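Local coordinates for protein tyrosine--tRNA ligase (Aeropyrum pernix, PDB 2CYA) that probably catalyses the two-step attachment of tyrosine to tRNA(Tyr), activating the amino acid with ATP before passing it to the acceptor end, at residues 7-19 against 57-69. Residues are numbered along the deposited sequence; the frame is centred on the assembly and turned at random.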
loop_
_atom_site.group_PDB
_atom_site.type_symbol
_atom_site.label_atom_id
_atom_site.label_comp_id
_atom_site.label_asym_id
_atom_site.label_seq_id
_atom_site.Cartn_x
_atom_site.Cartn_y
_atom_site.Cartn_z
ATOM N N GLU A 7 -4.768 -39.386 -8.592
ATOM C CA GLU A 7 -6.210 -39.429 -8.759
ATOM C C GLU A 7 -7.018 -39.325 -7.462
ATOM O O GLU A 7 -7.997 -38.599 -7.413
ATOM C CB GLU A 7 -6.612 -40.683 -9.523
ATOM C CG GLU A 7 -7.900 -40.498 -10.301
ATOM C CD GLU A 7 -7.925 -39.172 -11.061
ATOM O OE1 GLU A 7 -6.915 -38.837 -11.724
ATOM O OE2 GLU A 7 -8.956 -38.465 -10.998
ATOM N N GLU A 8 -6.614 -40.032 -6.415
ATOM C CA GLU A 8 -7.350 -39.956 -5.160
ATOM C C GLU A 8 -7.160 -38.604 -4.489
ATOM O O GLU A 8 -8.125 -38.016 -4.002
ATOM C CB GLU A 8 -6.930 -41.070 -4.194
ATOM C CG GLU A 8 -7.361 -42.462 -4.633
ATOM C CD GLU A 8 -7.194 -43.501 -3.538
ATOM O OE1 GLU A 8 -7.955 -43.450 -2.546
ATOM O OE2 GLU A 8 -6.297 -44.362 -3.666
ATOM N N ARG A 9 -5.919 -38.122 -4.451
ATOM C CA ARG A 9 -5.635 -36.823 -3.843
ATOM C C ARG A 9 -6.430 -35.774 -4.582
ATOM O O ARG A 9 -7.065 -34.917 -3.965
ATOM C CB ARG A 9 -4.152 -36.479 -3.932
ATOM C CG ARG A 9 -3.267 -37.378 -3.122
ATOM C CD ARG A 9 -1.822 -37.042 -3.359
ATOM N NE ARG A 9 -1.416 -35.831 -2.653
ATOM C CZ ARG A 9 -0.227 -35.256 -2.803
ATOM N NH1 ARG A 9 0.659 -35.782 -3.641
ATOM N NH2 ARG A 9 0.088 -34.179 -2.095
ATOM N N PHE A 10 -6.418 -35.860 -5.907
ATOM C CA PHE A 10 -7.143 -34.900 -6.707
ATOM C C PHE A 10 -8.641 -34.895 -6.411
ATOM O O PHE A 10 -9.208 -33.830 -6.139
ATOM C CB PHE A 10 -6.931 -35.146 -8.196
ATOM C CG PHE A 10 -7.696 -34.188 -9.078
ATOM C CD1 PHE A 10 -7.174 -32.944 -9.396
ATOM C CD2 PHE A 10 -8.959 -34.522 -9.556
ATOM C CE1 PHE A 10 -7.896 -32.038 -10.178
ATOM C CE2 PHE A 10 -9.695 -33.632 -10.334
ATOM C CZ PHE A 10 -9.163 -32.384 -10.648
ATOM N N ASN A 11 -9.289 -36.063 -6.458
ATOM C CA ASN A 11 -10.739 -36.108 -6.201
ATOM C C ASN A 11 -11.075 -35.642 -4.793
ATOM O O ASN A 11 -12.141 -35.093 -4.554
ATOM C CB ASN A 11 -11.308 -37.510 -6.406
ATOM C CG ASN A 11 -11.252 -37.961 -7.851
ATOM O OD1 ASN A 11 -11.544 -37.195 -8.770
ATOM N ND2 ASN A 11 -10.895 -39.220 -8.054
ATOM N N ARG A 12 -10.166 -35.876 -3.865
ATOM C CA ARG A 12 -10.370 -35.459 -2.492
ATOM C C ARG A 12 -10.322 -33.923 -2.418
ATOM O O ARG A 12 -11.110 -33.304 -1.712
ATOM C CB ARG A 12 -9.286 -36.063 -1.603
ATOM C CG ARG A 12 -9.013 -35.281 -0.328
ATOM C CD ARG A 12 -9.130 -36.173 0.878
ATOM N NE ARG A 12 -10.501 -36.659 1.019
ATOM C CZ ARG A 12 -10.848 -37.706 1.761
ATOM N NH1 ARG A 12 -9.920 -38.381 2.429
ATOM N NH2 ARG A 12 -12.123 -38.072 1.840
ATOM N N ILE A 13 -9.386 -33.328 -3.149
ATOM C CA ILE A 13 -9.241 -31.877 -3.188
ATOM C C ILE A 13 -10.358 -31.247 -4.017
ATOM O O ILE A 13 -10.921 -30.219 -3.632
ATOM C CB ILE A 13 -7.865 -31.468 -3.796
ATOM C CG1 ILE A 13 -6.751 -31.824 -2.823
ATOM C CG2 ILE A 13 -7.844 -29.993 -4.124
ATOM C CD1 ILE A 13 -5.369 -31.689 -3.408
ATOM N N ALA A 14 -10.698 -31.865 -5.144
ATOM C CA ALA A 14 -11.729 -31.318 -6.017
ATOM C C ALA A 14 -13.162 -31.470 -5.531
ATOM O O ALA A 14 -14.023 -30.666 -5.885
ATOM C CB ALA A 14 -11.609 -31.926 -7.409
ATOM N N ARG A 15 -13.417 -32.496 -4.727
ATOM C CA ARG A 15 -14.764 -32.775 -4.231
ATOM C C ARG A 15 -15.523 -31.546 -3.717
ATOM O O ARG A 15 -15.072 -30.849 -2.813
ATOM C CB ARG A 15 -14.702 -33.876 -3.147
ATOM C CG ARG A 15 -14.753 -33.389 -1.704
ATOM C CD ARG A 15 -13.904 -34.233 -0.743
ATOM N NE ARG A 15 -14.408 -35.584 -0.563
ATOM C CZ ARG A 15 -14.453 -36.215 0.609
ATOM N NH1 ARG A 15 -14.025 -35.612 1.715
ATOM N NH2 ARG A 15 -14.927 -37.455 0.674
ATOM N N ASN A 16 -16.662 -31.282 -4.351
ATOM C CA ASN A 16 -17.559 -30.194 -3.997
ATOM C C ASN A 16 -17.127 -28.755 -4.288
ATOM O O ASN A 16 -17.799 -27.805 -3.887
ATOM C CB ASN A 16 -17.954 -30.329 -2.529
ATOM C CG ASN A 16 -18.872 -31.509 -2.290
ATOM O OD1 ASN A 16 -19.909 -31.649 -2.957
ATOM N ND2 ASN A 16 -18.500 -32.369 -1.338
ATOM N N THR A 17 -16.018 -28.590 -4.989
ATOM C CA THR A 17 -15.570 -27.265 -5.335
ATOM C C THR A 17 -16.348 -26.788 -6.561
ATOM O O THR A 17 -16.890 -27.597 -7.322
ATOM C CB THR A 17 -14.073 -27.282 -5.644
ATOM O OG1 THR A 17 -13.821 -28.188 -6.725
ATOM C CG2 THR A 17 -13.302 -27.743 -4.423
ATOM N N VAL A 18 -16.409 -25.473 -6.739
ATOM C CA VAL A 18 -17.093 -24.870 -7.877
ATOM C C VAL A 18 -16.143 -24.876 -9.082
ATOM O O VAL A 18 -16.564 -25.042 -10.226
ATOM C CB VAL A 18 -17.484 -23.400 -7.583
ATOM C CG1 VAL A 18 -18.030 -22.737 -8.844
ATOM C CG2 VAL A 18 -18.510 -23.347 -6.477
ATOM N N GLU A 19 -14.857 -24.686 -8.821
ATOM C CA GLU A 19 -13.881 -24.670 -9.895
ATOM C C GLU A 19 -12.477 -24.807 -9.344
ATOM O O GLU A 19 -12.222 -24.544 -8.168
ATOM C CB GLU A 19 -13.973 -23.355 -10.688
ATOM C CG GLU A 19 -13.326 -22.141 -9.979
ATOM C CD GLU A 19 -13.403 -20.848 -10.789
ATOM O OE1 GLU A 19 -13.754 -20.917 -11.981
ATOM O OE2 GLU A 19 -13.108 -19.755 -10.243
ATOM N N TYR A 57 -14.429 -27.488 5.782
ATOM C CA TYR A 57 -14.384 -28.898 5.387
ATOM C C TYR A 57 -13.363 -29.085 4.267
ATOM O O TYR A 57 -12.700 -30.126 4.180
ATOM C CB TYR A 57 -15.765 -29.373 4.907
ATOM C CG TYR A 57 -16.826 -29.402 5.996
ATOM C CD1 TYR A 57 -16.492 -29.713 7.326
ATOM C CD2 TYR A 57 -18.167 -29.180 5.694
ATOM C CE1 TYR A 57 -17.459 -29.801 8.309
ATOM C CE2 TYR A 57 -19.152 -29.272 6.675
ATOM C CZ TYR A 57 -18.794 -29.586 7.983
ATOM O OH TYR A 57 -19.778 -29.696 8.949
ATOM N N LYS A 58 -13.242 -28.074 3.408
ATOM C CA LYS A 58 -12.300 -28.140 2.308
ATOM C C LYS A 58 -10.879 -28.073 2.874
ATOM O O LYS A 58 -9.976 -28.736 2.369
ATOM C CB LYS A 58 -12.571 -27.016 1.307
ATOM C CG LYS A 58 -11.826 -27.125 -0.016
ATOM C CD LYS A 58 -11.834 -28.549 -0.614
ATOM C CE LYS A 58 -13.239 -29.093 -0.845
ATOM N NZ LYS A 58 -13.157 -30.485 -1.405
ATOM N N VAL A 59 -10.681 -27.291 3.935
ATOM C CA VAL A 59 -9.365 -27.217 4.557
ATOM C C VAL A 59 -9.040 -28.638 5.011
ATOM O O VAL A 59 -7.938 -29.145 4.788
ATOM C CB VAL A 59 -9.356 -26.266 5.777
ATOM C CG1 VAL A 59 -8.005 -26.341 6.487
ATOM C CG2 VAL A 59 -9.630 -24.827 5.310
ATOM N N LYS A 60 -10.013 -29.285 5.641
ATOM C CA LYS A 60 -9.827 -30.665 6.095
ATOM C C LYS A 60 -9.411 -31.554 4.922
ATOM O O LYS A 60 -8.480 -32.338 5.061
ATOM C CB LYS A 60 -11.110 -31.221 6.720
ATOM C CG LYS A 60 -10.970 -32.693 7.136
ATOM C CD LYS A 60 -12.125 -33.152 8.030
ATOM C CE LYS A 60 -12.003 -34.647 8.362
ATOM N NZ LYS A 60 -12.778 -35.046 9.580
ATOM N N ASP A 61 -10.085 -31.430 3.772
ATOM C CA ASP A 61 -9.736 -32.239 2.599
ATOM C C ASP A 61 -8.287 -31.993 2.127
ATOM O O ASP A 61 -7.544 -32.943 1.876
ATOM C CB ASP A 61 -10.670 -31.966 1.406
ATOM C CG ASP A 61 -12.099 -32.473 1.620
ATOM O OD1 ASP A 61 -12.329 -33.226 2.577
ATOM O OD2 ASP A 61 -12.998 -32.119 0.818
ATOM N N LEU A 62 -7.890 -30.727 1.980
ATOM C CA LEU A 62 -6.529 -30.416 1.535
ATOM C C LEU A 62 -5.483 -30.991 2.469
ATOM O O LEU A 62 -4.489 -31.559 2.014
ATOM C CB LEU A 62 -6.322 -28.904 1.391
ATOM C CG LEU A 62 -6.583 -28.409 -0.029
ATOM C CD1 LEU A 62 -8.034 -28.678 -0.410
ATOM C CD2 LEU A 62 -6.280 -26.925 -0.120
ATOM N N VAL A 63 -5.706 -30.854 3.771
ATOM C CA VAL A 63 -4.764 -31.395 4.750
ATOM C C VAL A 63 -4.630 -32.922 4.612
ATOM O O VAL A 63 -3.527 -33.458 4.676
ATOM C CB VAL A 63 -5.218 -31.084 6.200
ATOM C CG1 VAL A 63 -4.401 -31.915 7.205
ATOM C CG2 VAL A 63 -5.054 -29.596 6.489
ATOM N N GLU A 64 -5.749 -33.618 4.429
ATOM C CA GLU A 64 -5.707 -35.080 4.309
ATOM C C GLU A 64 -5.138 -35.485 2.961
ATOM O O GLU A 64 -4.749 -36.632 2.766
ATOM C CB GLU A 64 -7.109 -35.692 4.521
ATOM C CG GLU A 64 -7.720 -35.341 5.891
ATOM C CD GLU A 64 -9.103 -35.952 6.141
ATOM O OE1 GLU A 64 -9.891 -36.147 5.180
ATOM O OE2 GLU A 64 -9.408 -36.218 7.322
ATOM N N ALA A 65 -5.070 -34.537 2.036
ATOM C CA ALA A 65 -4.516 -34.811 0.716
ATOM C C ALA A 65 -3.013 -34.494 0.676
ATOM O O ALA A 65 -2.395 -34.473 -0.390
ATOM C CB ALA A 65 -5.269 -34.011 -0.339
ATOM N N GLY A 66 -2.421 -34.254 1.843
ATOM C CA GLY A 66 -0.998 -33.980 1.880
ATOM C C GLY A 66 -0.519 -32.538 1.708
ATOM O O GLY A 66 0.686 -32.304 1.736
ATOM N N VAL A 67 -1.425 -31.573 1.544
ATOM C CA VAL A 67 -1.024 -30.160 1.388
ATOM C C VAL A 67 -0.613 -29.517 2.724
ATOM O O VAL A 67 -1.326 -29.658 3.707
ATOM C CB VAL A 67 -2.180 -29.324 0.790
ATOM C CG1 VAL A 67 -1.758 -27.851 0.680
ATOM C CG2 VAL A 67 -2.581 -29.884 -0.599
ATOM N N ASP A 68 0.532 -28.834 2.780
ATOM C CA ASP A 68 0.941 -28.153 4.019
ATOM C C ASP A 68 0.094 -26.880 4.027
ATOM O O ASP A 68 0.296 -25.961 3.218
ATOM C CB ASP A 68 2.438 -27.814 4.012
ATOM C CG ASP A 68 3.321 -29.023 4.369
ATOM O OD1 ASP A 68 3.071 -29.685 5.416
ATOM O OD2 ASP A 68 4.277 -29.308 3.615
ATOM N N PHE A 69 -0.847 -26.835 4.960
ATOM C CA PHE A 69 -1.829 -25.769 5.019
ATOM C C PHE A 69 -1.722 -24.726 6.110
ATOM O O PHE A 69 -1.360 -25.020 7.253
ATOM C CB PHE A 69 -3.224 -26.412 5.104
ATOM C CG PHE A 69 -4.299 -25.629 4.425
ATOM C CD1 PHE A 69 -4.445 -25.682 3.046
ATOM C CD2 PHE A 69 -5.124 -24.771 5.160
ATOM C CE1 PHE A 69 -5.397 -24.874 2.398
ATOM C CE2 PHE A 69 -6.073 -23.966 4.522
ATOM C CZ PHE A 69 -6.204 -24.015 3.142
#
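Arg9 lies across from Ala65 and Ile13 across from Leu62, the register of helical segments 7-14 and 57-64, which run antiparallel (168°) with their axes 8.5 Å apart at closest approach. Each helix's C-terminal end therefore meets side chains of the other. Helix 57-64 closes in a Schellman motif with Gly66, at positive phi, as its C-prime residue. Beside it, Arg9 grips the Ala65 carbonyl side-on with two hydrogen bonds to one atom: NE lies 2.8 Å and NH2 3.0 Å from Ala65 O, which sits at the guanidinium edge, near its plane. A leucine in place of Arg9 would probably leave Ala65 O without these two donors and the helix end less firmly tied.

At the end of helix 7-14 the donor is Lys58. With CG anti to the backbone N (chi1 -169°), its NZ hydrogen-bonds Ile13 O at 3.2 Å, from above the carbonyl plane. Arg15 NH1 forms a hydrogen-bonded salt bridge to Asp61 OD1 at 3.1 Å, from above the carboxylate plane, the two flat groups turned 56° apart. Lys58 NZ also pairs with Asp61, though OD2 is less surely placed. Arg12 pairs with Glu64 by charge alone, since OE1 stands over one guanidinium face, 3.5 Å from NH1. Between these polar groups, Ile13 CG1 packs on Ala65 CB at 3.6 Å and its CG2 on Leu62 CD1 at 3.9 Å.

Arg15 has a second acidic partner in Asp288. Ile13 also touches Ile209 of strand 207-211, while Lys58 rests on Leu182 of strand 180-184, so the contact joins the N-terminal helix to the parallel strands of the Rossmann-fold core of this class I synthetase.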